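Local coordinates for protein Hcp1 family type VI secretion system effector (Salmonella typhimurium, PDB 5XHH) that probably assembles into the hexameric rings that stack as the inner tube of the type VI secretion system, and is probably secreted itself, at residues F58-D63 / E123-S128. Numbering follows the deposited sequence.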
loop_
_atom_site.group_PDB
_atom_site.type_symbol
_atom_site.label_atom_id
_atom_site.label_comp_id
_atom_site.label_asym_id
_atom_site.label_seq_id
_atom_site.Cartn_x
_atom_site.Cartn_y
_atom_site.Cartn_z
ATOM N N PHE A 58 -0.369 -6.115 0.007
ATOM C CA PHE A 58 -0.974 -6.017 -1.315
ATOM C C PHE A 58 -0.441 -7.116 -2.224
ATOM O O PHE A 58 0.605 -7.711 -1.966
ATOM C CB PHE A 58 -0.783 -4.622 -1.947
ATOM C CG PHE A 58 0.605 -4.333 -2.460
ATOM C CD1 PHE A 58 0.948 -4.626 -3.771
ATOM C CD2 PHE A 58 1.536 -3.709 -1.662
ATOM C CE1 PHE A 58 2.223 -4.353 -4.257
ATOM C CE2 PHE A 58 2.812 -3.415 -2.145
ATOM C CZ PHE A 58 3.147 -3.734 -3.445
ATOM N N ASP A 59 -1.192 -7.380 -3.290
ATOM C CA ASP A 59 -0.865 -8.396 -4.290
ATOM C C ASP A 59 -0.723 -7.710 -5.646
ATOM O O ASP A 59 -1.502 -6.802 -5.975
ATOM C CB ASP A 59 -1.974 -9.476 -4.350
ATOM C CG ASP A 59 -1.569 -10.729 -5.140
ATOM O OD1 ASP A 59 -0.366 -10.953 -5.441
ATOM O OD2 ASP A 59 -2.485 -11.510 -5.467
ATOM N N HIS A 60 0.274 -8.117 -6.427
ATOM C CA HIS A 60 0.311 -7.651 -7.805
ATOM C C HIS A 60 0.903 -8.755 -8.669
ATOM O O HIS A 60 1.508 -9.704 -8.162
ATOM C CB HIS A 60 1.110 -6.342 -7.944
ATOM C CG HIS A 60 2.586 -6.507 -7.727
ATOM N ND1 HIS A 60 3.530 -5.979 -8.585
ATOM C CD2 HIS A 60 3.278 -7.159 -6.765
ATOM C CE1 HIS A 60 4.737 -6.301 -8.157
ATOM N NE2 HIS A 60 4.611 -7.018 -7.056
ATOM N N TYR A 61 0.700 -8.645 -9.980
ATOM C CA TYR A 61 1.441 -9.508 -10.891
ATOM C C TYR A 61 2.918 -9.166 -10.795
ATOM O O TYR A 61 3.283 -8.013 -10.563
ATOM C CB TYR A 61 0.947 -9.346 -12.333
ATOM C CG TYR A 61 -0.429 -9.916 -12.552
ATOM C CD1 TYR A 61 -0.690 -11.243 -12.272
ATOM C CD2 TYR A 61 -1.463 -9.131 -13.038
ATOM C CE1 TYR A 61 -1.940 -11.775 -12.451
ATOM C CE2 TYR A 61 -2.738 -9.660 -13.230
ATOM C CZ TYR A 61 -2.961 -10.984 -12.928
ATOM O OH TYR A 61 -4.199 -11.549 -13.100
ATOM N N ILE A 62 3.777 -10.175 -10.923
ATOM C CA ILE A 62 5.205 -9.877 -10.920
ATOM C C ILE A 62 5.490 -8.950 -12.083
ATOM O O ILE A 62 5.055 -9.196 -13.213
ATOM C CB ILE A 62 6.037 -11.166 -10.980
ATOM C CG1 ILE A 62 5.811 -11.986 -9.707
ATOM C CG2 ILE A 62 7.528 -10.811 -11.174
ATOM C CD1 ILE A 62 6.488 -13.345 -9.692
ATOM N N ASP A 63 6.155 -7.839 -11.804
ATOM C CA ASP A 63 6.229 -6.784 -12.810
ATOM C C ASP A 63 7.500 -5.978 -12.576
ATOM O O ASP A 63 8.374 -6.392 -11.810
ATOM C CB ASP A 63 4.949 -5.926 -12.786
ATOM C CG ASP A 63 4.712 -5.235 -11.441
ATOM O OD1 ASP A 63 5.681 -5.022 -10.684
ATOM O OD2 ASP A 63 3.537 -4.892 -11.156
ATOM N N GLU A 123 2.709 -11.878 -6.680
ATOM C CA GLU A 123 3.659 -11.511 -5.640
ATOM C C GLU A 123 2.921 -10.744 -4.558
ATOM O O GLU A 123 2.340 -9.678 -4.834
ATOM C CB GLU A 123 4.782 -10.675 -6.233
ATOM C CG GLU A 123 5.907 -10.335 -5.297
ATOM C CD GLU A 123 7.037 -9.654 -6.038
ATOM O OE1 GLU A 123 8.041 -10.328 -6.318
ATOM O OE2 GLU A 123 6.917 -8.446 -6.362
ATOM N N THR A 124 2.943 -11.289 -3.344
ATOM C CA THR A 124 2.439 -10.600 -2.168
ATOM C C THR A 124 3.550 -9.761 -1.556
ATOM O O THR A 124 4.706 -10.180 -1.508
ATOM C CB THR A 124 1.901 -11.612 -1.149
ATOM O OG1 THR A 124 0.772 -12.265 -1.716
ATOM C CG2 THR A 124 1.480 -10.935 0.161
ATOM N N VAL A 125 3.196 -8.563 -1.112
ATOM C CA VAL A 125 4.148 -7.592 -0.595
ATOM C C VAL A 125 3.567 -6.985 0.672
ATOM O O VAL A 125 2.378 -6.658 0.731
ATOM C CB VAL A 125 4.444 -6.479 -1.626
ATOM C CG1 VAL A 125 5.470 -5.490 -1.070
ATOM C CG2 VAL A 125 4.907 -7.075 -2.947
ATOM N N GLU A 126 4.404 -6.828 1.681
ATOM C CA GLU A 126 4.038 -6.090 2.871
ATOM C C GLU A 126 4.966 -4.899 3.010
ATOM O O GLU A 126 6.195 -5.050 2.911
ATOM C CB GLU A 126 4.103 -6.960 4.110
ATOM C CG GLU A 126 3.056 -8.053 4.142
ATOM C CD GLU A 126 3.137 -8.837 5.431
ATOM O OE1 GLU A 126 3.607 -8.253 6.431
ATOM O OE2 GLU A 126 2.739 -10.023 5.445
ATOM N N LEU A 127 4.355 -3.730 3.238
ATOM C CA LEU A 127 5.040 -2.470 3.492
ATOM C C LEU A 127 4.614 -1.972 4.861
ATOM O O LEU A 127 3.417 -1.793 5.117
ATOM C CB LEU A 127 4.698 -1.416 2.441
ATOM C CG LEU A 127 4.756 -1.722 0.951
ATOM C CD1 LEU A 127 4.218 -0.538 0.176
ATOM C CD2 LEU A 127 6.165 -2.072 0.507
ATOM N N SER A 128 5.576 -1.753 5.742
ATOM C CA SER A 128 5.233 -1.094 6.984
ATOM C C SER A 128 5.180 0.404 6.735
ATOM O O SER A 128 5.872 0.924 5.862
ATOM C CB SER A 128 6.250 -1.423 8.071
ATOM O OG SER A 128 7.493 -0.865 7.722
HETATM O O HOH W 1 0.487 -12.997 -4.137
#
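Residues 58-61 and 123-128, the facing parts of strands 51-61 and 121-129, run antiparallel with segment axes at 141°; Phe58-Val125 is a hydrogen-bonded pair closed by two good amide-carbonyl bonds, each donor nearly along the C=O axis, Asp59-Thr124 the non-hydrogen-bonded pair, and His60-Glu123 a second hydrogen-bonded pair. There His60 N meets Glu123 O at 3.0 Å, whereas the return bond from Glu123 N to His60 O is strongly bent and weak. Phe58 and His60 both hold CG in the crowded position between backbone N and carbonyl carbon (chi1 75° and 70°), laying each ring beside its partner. Val125 CB sits over one face of the Phe58 ring, 3.8 Å from its centroid, a CH-pi contact, and Leu127 CD1 approaches obliquely. The His60 imidazole is gripped at both nitrogens: NE2 donates to Glu123 OE2 at 2.8 Å, and ND1 to Asp63 OD2, also at 2.8 Å. Both acceptors lie close to the ring plane, fixing its rotation, and would be expected to favour a doubly protonated, positively charged imidazole. Glu123 OE2 also bonds Ser66, and Asp63 OD1 caps Ala65 N, so the Glu123-His60-Asp63 chain ties the strand pair to the start of helix 66-75. On the opposite sheet face, with Asp59 and Thr124, a water donates to Asp59 OD1 at 2.6 Å and hydrogen-bonds to Thr124 OG1, while Asp59 OD2 salt-bridges Arg122. Within the Hcp-family beta-barrel fold, both strands are central in a four-stranded antiparallel sheet between strands 29-36 and 104-113, and Leu69 of helix 66-75 packs on His60, Glu123 and Val125.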